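2-hydroxyisobutanoyl-CoA mutase large subunit (Aquincola tertiaricarbonis, PDB 4R3U) forms, with a small cobalamin-binding subunit, the B12-dependent mutase that interconverts 2-hydroxyisobutyryl-CoA and (S)-3-hydroxybutyryl-CoA. Local coordinates at residues D73-R84 against R314-K325. Residues are numbered along the deposited sequence; the frame is centred on the assembly and turned at random.
Sequences DIGLPGRYPFTR and RALRRCYAKIMK
Tyr80, joined to Pro81 by a cis peptide bond, has its ring between that proline and Lys325: Pro81 CB sits over the centre of one face, and Lys325 NZ comes over the other in a cation-pi contact, 4.1 Å from the centroid. With CG anti to the backbone N (chi1 -179°), the tyrosine side chain reaches across the helix, its edge meeting Ala321 O and its CE1 lying 3.6 Å from Ala321 CB. The same methyl packs on Pro81 CB and the Phe82 ring edge. Asp73 O takes two hydrogen bonds from opposite faces of its carbonyl plane, from Arg318 NH2 at 2.8 Å and Thr83 OG1 at 2.7 Å, which ties the loop both to itself and to the helix. This helix, 306-327, follows strand 298-302 in the TIM barrel of the methylmalonyl-CoA mutase family, and the loop leads toward strand 97-102. Lys322 NZ forms a salt bridge to Asp73 OD2 at 3.0 Å, coming from above the carboxylate plane; Glu430 of helix 420-442 forms salt bridges with both Lys322 and Arg318, and Arg318 NH1 also hydrogen-bonds Thr427 OG1. Bent at chi3 (-62°), Arg317 turns its guanidinium edge to the loop: NH2 bonds Thr83 O at 2.9 Å, NE bonds Phe82 O weakly, and NH1 holds Gly371 O. Thr83 CG2 lies over one face of the Arg314 guanidinium, whose NH2 pairs with Glu423 and Asp414.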
ATOM      1  N   ASP A  73       4.801  27.656  12.965  1.00 39.90           N
ATOM      2  CA  ASP A  73       5.709  26.748  12.239  1.00 37.60           C
ATOM      3  C   ASP A  73       4.956  25.550  11.609  1.00 40.76           C
ATOM      4  O   ASP A  73       5.531  24.791  10.810  1.00 38.02           O
ATOM      5  CB  ASP A  73       6.866  26.276  13.152  1.00 39.10           C
ATOM      6  CG  ASP A  73       8.080  27.189  13.137  1.00 51.55           C
ATOM      7  OD1 ASP A  73       7.968  28.313  12.623  1.00 55.02           O
ATOM      8  OD2 ASP A  73       9.137  26.779  13.641  1.00 56.74           O
ATOM      9  N   ILE A  74       3.678  25.373  12.003  1.00 38.43           N
ATOM     10  CA  ILE A  74       2.785  24.372  11.446  1.00 37.53           C
ATOM     11  C   ILE A  74       1.929  25.173  10.458  1.00 40.66           C
ATOM     12  O   ILE A  74       2.162  25.102   9.244  1.00 40.14           O
ATOM     13  CB  ILE A  74       2.001  23.603  12.548  1.00 41.27           C
ATOM     14  CG1 ILE A  74       2.999  22.811  13.436  1.00 40.49           C
ATOM     15  CG2 ILE A  74       0.971  22.655  11.902  1.00 42.76           C
ATOM     16  CD1 ILE A  74       2.441  22.204  14.720  1.00 39.92           C
ATOM     17  N   GLY A  75       1.075  26.036  11.007  1.00 36.19           N
ATOM     18  CA  GLY A  75       0.270  26.996  10.269  1.00 36.13           C
ATOM     19  C   GLY A  75      -0.764  26.462   9.300  1.00 40.59           C
ATOM     20  O   GLY A  75      -1.655  25.683   9.677  1.00 41.53           O
ATOM     21  N   LEU A  76      -0.690  26.964   8.042  1.00 34.85           N
ATOM     22  CA  LEU A  76      -1.636  26.660   6.971  1.00 32.74           C
ATOM     23  C   LEU A  76      -0.936  26.394   5.611  1.00 34.78           C
ATOM     24  O   LEU A  76       0.115  26.993   5.327  1.00 32.80           O
ATOM     25  CB  LEU A  76      -2.649  27.822   6.842  1.00 33.64           C
ATOM     26  CG  LEU A  76      -3.599  28.070   8.035  1.00 38.34           C
ATOM     27  CD1 LEU A  76      -4.203  29.466   7.988  1.00 39.18           C
ATOM     28  CD2 LEU A  76      -4.700  27.041   8.085  1.00 40.27           C
ATOM     29  N   PRO A  77      -1.508  25.500   4.759  1.00 31.31           N
ATOM     30  CA  PRO A  77      -0.876  25.236   3.444  1.00 30.49           C
ATOM     31  C   PRO A  77      -0.928  26.461   2.535  1.00 36.18           C
ATOM     32  O   PRO A  77      -1.899  27.216   2.595  1.00 37.29           O
ATOM     33  CB  PRO A  77      -1.696  24.076   2.879  1.00 30.88           C
ATOM     34  CG  PRO A  77      -3.025  24.154   3.602  1.00 35.32           C
ATOM     35  CD  PRO A  77      -2.728  24.679   4.957  1.00 31.98           C
ATOM     36  N   GLY A  78       0.127  26.679   1.749  1.00 32.05           N
ATOM     37  CA  GLY A  78       0.197  27.833   0.862  1.00 33.26           C
ATOM     38  C   GLY A  78       0.463  29.157   1.564  1.00 37.98           C
ATOM     39  O   GLY A  78       0.337  30.227   0.950  1.00 38.16           O
ATOM     40  N   ARG A  79       0.853  29.077   2.858  1.00 33.46           N
ATOM     41  CA  ARG A  79       1.223  30.188   3.725  1.00 33.90           C
ATOM     42  C   ARG A  79       2.515  29.822   4.403  1.00 36.11           C
ATOM     43  O   ARG A  79       2.690  28.671   4.773  1.00 35.94           O
ATOM     44  CB  ARG A  79       0.147  30.474   4.771  1.00 35.25           C
ATOM     45  CG  ARG A  79       0.023  31.949   5.130  1.00 43.62           C
ATOM     46  CD  ARG A  79      -1.237  32.175   5.935  1.00 60.72           C
ATOM     47  NE  ARG A  79      -1.264  33.475   6.614  1.00 76.91           N
ATOM     48  CZ  ARG A  79      -2.237  34.383   6.499  1.00 88.47           C
ATOM     49  NH1 ARG A  79      -3.262  34.173   5.682  1.00 61.50           N
ATOM     50  NH2 ARG A  79      -2.170  35.522   7.171  1.00 90.23           N
ATOM     51  N   TYR A  80       3.424  30.801   4.550  1.00 32.53           N
ATOM     52  CA  TYR A  80       4.753  30.676   5.156  1.00 32.19           C
ATOM     53  C   TYR A  80       4.697  30.072   6.574  1.00 34.88           C
ATOM     54  O   TYR A  80       3.796  30.465   7.326  1.00 35.30           O
ATOM     55  CB  TYR A  80       5.425  32.070   5.171  1.00 35.35           C
ATOM     56  CG  TYR A  80       6.830  32.096   5.747  1.00 37.10           C
ATOM     57  CD1 TYR A  80       7.948  31.913   4.932  1.00 38.05           C
ATOM     58  CD2 TYR A  80       7.045  32.334   7.101  1.00 37.30           C
ATOM     59  CE1 TYR A  80       9.238  31.967   5.456  1.00 37.58           C
ATOM     60  CE2 TYR A  80       8.331  32.357   7.637  1.00 37.10           C
ATOM     61  CZ  TYR A  80       9.422  32.181   6.810  1.00 41.38           C
ATOM     62  OH  TYR A  80      10.683  32.248   7.345  1.00 45.45           O
ATOM     63  N   PRO A  81       5.625  29.149   6.987  1.00 30.13           N
ATOM     64  CA  PRO A  81       6.750  28.568   6.249  1.00 28.57           C
ATOM     65  C   PRO A  81       6.441  27.369   5.353  1.00 30.58           C
ATOM     66  O   PRO A  81       7.366  26.631   4.997  1.00 26.85           O
ATOM     67  CB  PRO A  81       7.755  28.253   7.358  1.00 30.41           C
ATOM     68  CG  PRO A  81       6.890  27.865   8.520  1.00 36.18           C
ATOM     69  CD  PRO A  81       5.565  28.584   8.352  1.00 32.23           C
ATOM     70  N   PHE A  82       5.155  27.192   4.955  1.00 29.31           N
ATOM     71  CA  PHE A  82       4.692  26.136   4.032  1.00 29.63           C
ATOM     72  C   PHE A  82       4.909  24.690   4.476  1.00 34.35           C
ATOM     73  O   PHE A  82       4.896  23.793   3.643  1.00 33.29           O
ATOM     74  CB  PHE A  82       5.205  26.343   2.579  1.00 31.30           C
ATOM     75  CG  PHE A  82       5.097  27.750   2.038  1.00 33.44           C
ATOM     76  CD1 PHE A  82       3.954  28.168   1.369  1.00 35.46           C
ATOM     77  CD2 PHE A  82       6.147  28.649   2.182  1.00 35.07           C
ATOM     78  CE1 PHE A  82       3.864  29.454   0.858  1.00 36.87           C
ATOM     79  CE2 PHE A  82       6.040  29.947   1.704  1.00 38.29           C
ATOM     80  CZ  PHE A  82       4.907  30.337   1.025  1.00 36.52           C
ATOM     81  N   THR A  83       5.042  24.446   5.779  1.00 32.28           N
ATOM     82  CA  THR A  83       5.182  23.088   6.335  1.00 30.39           C
ATOM     83  C   THR A  83       4.063  22.151   5.799  1.00 33.32           C
ATOM     84  O   THR A  83       4.339  21.014   5.389  1.00 32.05           O
ATOM     85  CB  THR A  83       5.132  23.213   7.858  1.00 33.89           C
ATOM     86  OG1 THR A  83       6.015  24.273   8.256  1.00 26.38           O
ATOM     87  CG2 THR A  83       5.416  21.879   8.605  1.00 28.92           C
ATOM     88  N   ARG A  84       2.813  22.662   5.761  1.00 29.08           N
ATOM     89  CA  ARG A  84       1.601  21.943   5.340  1.00 27.94           C
ATOM     90  C   ARG A  84       1.357  21.836   3.814  1.00 32.76           C
ATOM     91  O   ARG A  84       0.424  21.160   3.394  1.00 33.16           O
ATOM     92  CB  ARG A  84       0.383  22.522   6.072  1.00 29.42           C
ATOM     93  CG  ARG A  84       0.685  22.780   7.552  1.00 37.62           C
ATOM     94  CD  ARG A  84      -0.551  22.917   8.385  1.00 41.93           C
ATOM     95  NE  ARG A  84      -1.228  21.639   8.493  1.00 37.28           N
ATOM     96  CZ  ARG A  84      -2.505  21.503   8.803  1.00 47.80           C
ATOM     97  NH1 ARG A  84      -3.252  22.572   9.047  1.00 38.77           N
ATOM     98  NH2 ARG A  84      -3.054  20.294   8.865  1.00 33.39           N
ATOM     99  N   ARG A 314       8.048  17.752   5.130  1.00 25.62           N
ATOM    100  CA  ARG A 314       7.500  18.920   5.831  1.00 25.54           C
ATOM    101  C   ARG A 314       8.623  19.758   6.399  1.00 31.95           C
ATOM    102  O   ARG A 314       8.602  20.988   6.252  1.00 33.09           O
ATOM    103  CB  ARG A 314       6.487  18.493   6.906  1.00 22.68           C
ATOM    104  CG  ARG A 314       5.283  17.762   6.311  1.00 23.03           C
ATOM    105  CD  ARG A 314       4.449  17.048   7.353  1.00 26.94           C
ATOM    106  NE  ARG A 314       3.409  17.915   7.911  1.00 33.79           N
ATOM    107  CZ  ARG A 314       3.488  18.534   9.083  1.00 37.57           C
ATOM    108  NH1 ARG A 314       4.567  18.394   9.848  1.00 21.61           N
ATOM    109  NH2 ARG A 314       2.484  19.297   9.503  1.00 20.32           N
ATOM    110  N   ALA A 315       9.657  19.097   6.964  1.00 29.80           N
ATOM    111  CA  ALA A 315      10.867  19.773   7.473  1.00 30.16           C
ATOM    112  C   ALA A 315      11.605  20.493   6.347  1.00 30.65           C
ATOM    113  O   ALA A 315      12.011  21.623   6.531  1.00 32.11           O
ATOM    114  CB  ALA A 315      11.794  18.772   8.147  1.00 30.46           C
ATOM    115  N   LEU A 316      11.754  19.853   5.181  1.00 25.47           N
ATOM    116  CA  LEU A 316      12.411  20.449   4.004  1.00 25.12           C
ATOM    117  C   LEU A 316      11.708  21.725   3.577  1.00 31.37           C
ATOM    118  O   LEU A 316      12.372  22.729   3.350  1.00 33.36           O
ATOM    119  CB  LEU A 316      12.427  19.449   2.828  1.00 23.57           C
ATOM    120  CG  LEU A 316      13.582  18.466   2.827  1.00 25.36           C
ATOM    121  CD1 LEU A 316      13.242  17.237   2.025  1.00 22.80           C
ATOM    122  CD2 LEU A 316      14.855  19.131   2.334  1.00 26.67           C
ATOM    123  N   ARG A 317      10.359  21.701   3.496  1.00 27.44           N
ATOM    124  CA  ARG A 317       9.557  22.866   3.117  1.00 26.17           C
ATOM    125  C   ARG A 317       9.743  24.012   4.082  1.00 31.77           C
ATOM    126  O   ARG A 317       9.826  25.159   3.630  1.00 34.13           O
ATOM    127  CB  ARG A 317       8.076  22.509   3.001  1.00 23.73           C
ATOM    128  CG  ARG A 317       7.668  22.054   1.605  1.00 20.87           C
ATOM    129  CD  ARG A 317       6.177  22.203   1.350  1.00 18.23           C
ATOM    130  NE  ARG A 317       5.401  21.372   2.271  1.00 30.88           N
ATOM    131  CZ  ARG A 317       5.004  20.129   2.020  1.00 38.21           C
ATOM    132  NH1 ARG A 317       5.229  19.580   0.834  1.00 28.80           N
ATOM    133  NH2 ARG A 317       4.349  19.439   2.938  1.00 24.26           N
ATOM    134  N   ARG A 318       9.806  23.712   5.410  1.00 27.31           N
ATOM    135  CA  ARG A 318       9.975  24.714   6.475  1.00 27.94           C
ATOM    136  C   ARG A 318      11.369  25.337   6.438  1.00 32.29           C
ATOM    137  O   ARG A 318      11.490  26.559   6.515  1.00 32.83           O
ATOM    138  CB  ARG A 318       9.668  24.114   7.864  1.00 28.10           C
ATOM    139  CG  ARG A 318       9.683  25.139   9.009  1.00 36.48           C
ATOM    140  CD  ARG A 318       8.740  24.745  10.111  1.00 32.67           C
ATOM    141  NE  ARG A 318       9.370  23.853  11.073  1.00 25.12           N
ATOM    142  CZ  ARG A 318       8.718  23.018  11.877  1.00 39.82           C
ATOM    143  NH1 ARG A 318       9.383  22.289  12.758  1.00 38.84           N
ATOM    144  NH2 ARG A 318       7.397  22.911  11.813  1.00 22.53           N
ATOM    145  N   CYS A 319      12.414  24.489   6.317  1.00 29.40           N
ATOM    146  CA  CYS A 319      13.829  24.871   6.235  1.00 28.78           C
ATOM    147  C   CYS A 319      14.073  25.758   5.018  1.00 31.73           C
ATOM    148  O   CYS A 319      14.684  26.824   5.137  1.00 31.29           O
ATOM    149  CB  CYS A 319      14.718  23.629   6.215  1.00 27.43           C
ATOM    150  SG  CYS A 319      14.744  22.708   7.773  1.00 31.09           S
ATOM    151  N   TYR A 320      13.528  25.337   3.867  1.00 28.07           N
ATOM    152  CA  TYR A 320      13.612  26.062   2.614  1.00 29.34           C
ATOM    153  C   TYR A 320      12.995  27.448   2.731  1.00 36.68           C
ATOM    154  O   TYR A 320      13.633  28.412   2.308  1.00 38.91           O
ATOM    155  CB  TYR A 320      12.932  25.274   1.484  1.00 29.37           C
ATOM    156  CG  TYR A 320      12.899  26.029   0.170  1.00 28.66           C
ATOM    157  CD1 TYR A 320      14.052  26.188  -0.595  1.00 29.76           C
ATOM    158  CD2 TYR A 320      11.715  26.591  -0.304  1.00 27.79           C
ATOM    159  CE1 TYR A 320      14.027  26.872  -1.812  1.00 27.81           C
ATOM    160  CE2 TYR A 320      11.677  27.274  -1.515  1.00 28.22           C
ATOM    161  CZ  TYR A 320      12.838  27.414  -2.263  1.00 32.93           C
ATOM    162  OH  TYR A 320      12.808  28.089  -3.452  1.00 31.10           O
ATOM    163  N   ALA A 321      11.760  27.550   3.299  1.00 33.56           N
ATOM    164  CA  ALA A 321      11.081  28.837   3.496  1.00 34.41           C
ATOM    165  C   ALA A 321      11.950  29.789   4.322  1.00 38.67           C
ATOM    166  O   ALA A 321      12.189  30.928   3.886  1.00 37.30           O
ATOM    167  CB  ALA A 321       9.749  28.635   4.176  1.00 34.64           C
ATOM    168  N   LYS A 322      12.467  29.286   5.482  1.00 33.51           N
ATOM    169  CA  LYS A 322      13.293  30.046   6.414  1.00 33.47           C
ATOM    170  C   LYS A 322      14.582  30.555   5.784  1.00 36.54           C
ATOM    171  O   LYS A 322      14.943  31.703   6.015  1.00 35.47           O
ATOM    172  CB  LYS A 322      13.541  29.251   7.708  1.00 34.34           C
ATOM    173  CG  LYS A 322      12.294  29.146   8.570  1.00 36.95           C
ATOM    174  CD  LYS A 322      12.444  28.233   9.780  1.00 39.17           C
ATOM    175  CE  LYS A 322      11.240  28.398  10.685  1.00 32.68           C
ATOM    176  NZ  LYS A 322      11.412  27.704  11.988  1.00 40.86           N
ATOM    177  N   ILE A 323      15.245  29.713   4.960  1.00 33.55           N
ATOM    178  CA  ILE A 323      16.511  30.027   4.270  1.00 32.61           C
ATOM    179  C   ILE A 323      16.290  31.153   3.263  1.00 36.45           C
ATOM    180  O   ILE A 323      17.014  32.145   3.285  1.00 36.85           O
ATOM    181  CB  ILE A 323      17.121  28.753   3.608  1.00 33.67           C
ATOM    182  CG1 ILE A 323      17.616  27.736   4.669  1.00 33.64           C
ATOM    183  CG2 ILE A 323      18.235  29.096   2.626  1.00 33.66           C
ATOM    184  CD1 ILE A 323      17.821  26.245   4.073  1.00 33.29           C
ATOM    185  N   MET A 324      15.283  30.992   2.389  1.00 33.17           N
ATOM    186  CA  MET A 324      14.919  31.954   1.348  1.00 33.76           C
ATOM    187  C   MET A 324      14.526  33.321   1.914  1.00 37.99           C
ATOM    188  O   MET A 324      15.050  34.344   1.451  1.00 38.75           O
ATOM    189  CB  MET A 324      13.836  31.361   0.420  1.00 35.49           C
ATOM    190  CG  MET A 324      14.292  30.095  -0.319  1.00 37.84           C
ATOM    191  SD  MET A 324      15.946  30.153  -1.111  1.00 42.43           S
ATOM    192  CE  MET A 324      15.575  31.028  -2.529  1.00 39.33           C
ATOM    193  N   LYS A 325      13.694  33.336   2.970  1.00 34.35           N
ATOM    194  CA  LYS A 325      13.281  34.560   3.640  1.00 36.45           C
ATOM    195  C   LYS A 325      14.402  35.178   4.451  1.00 41.67           C
ATOM    196  O   LYS A 325      14.744  36.338   4.214  1.00 42.54           O
ATOM    197  CB  LYS A 325      12.045  34.333   4.541  1.00 39.86           C
ATOM    198  CG  LYS A 325      11.430  35.645   5.049  1.00 49.31           C
ATOM    199  CD  LYS A 325      10.611  35.469   6.321  1.00 55.89           C
ATOM    200  CE  LYS A 325       9.547  36.516   6.404  1.00 66.23           C
ATOM    201  NZ  LYS A 325       8.439  36.095   7.299  1.00 74.34           N
TER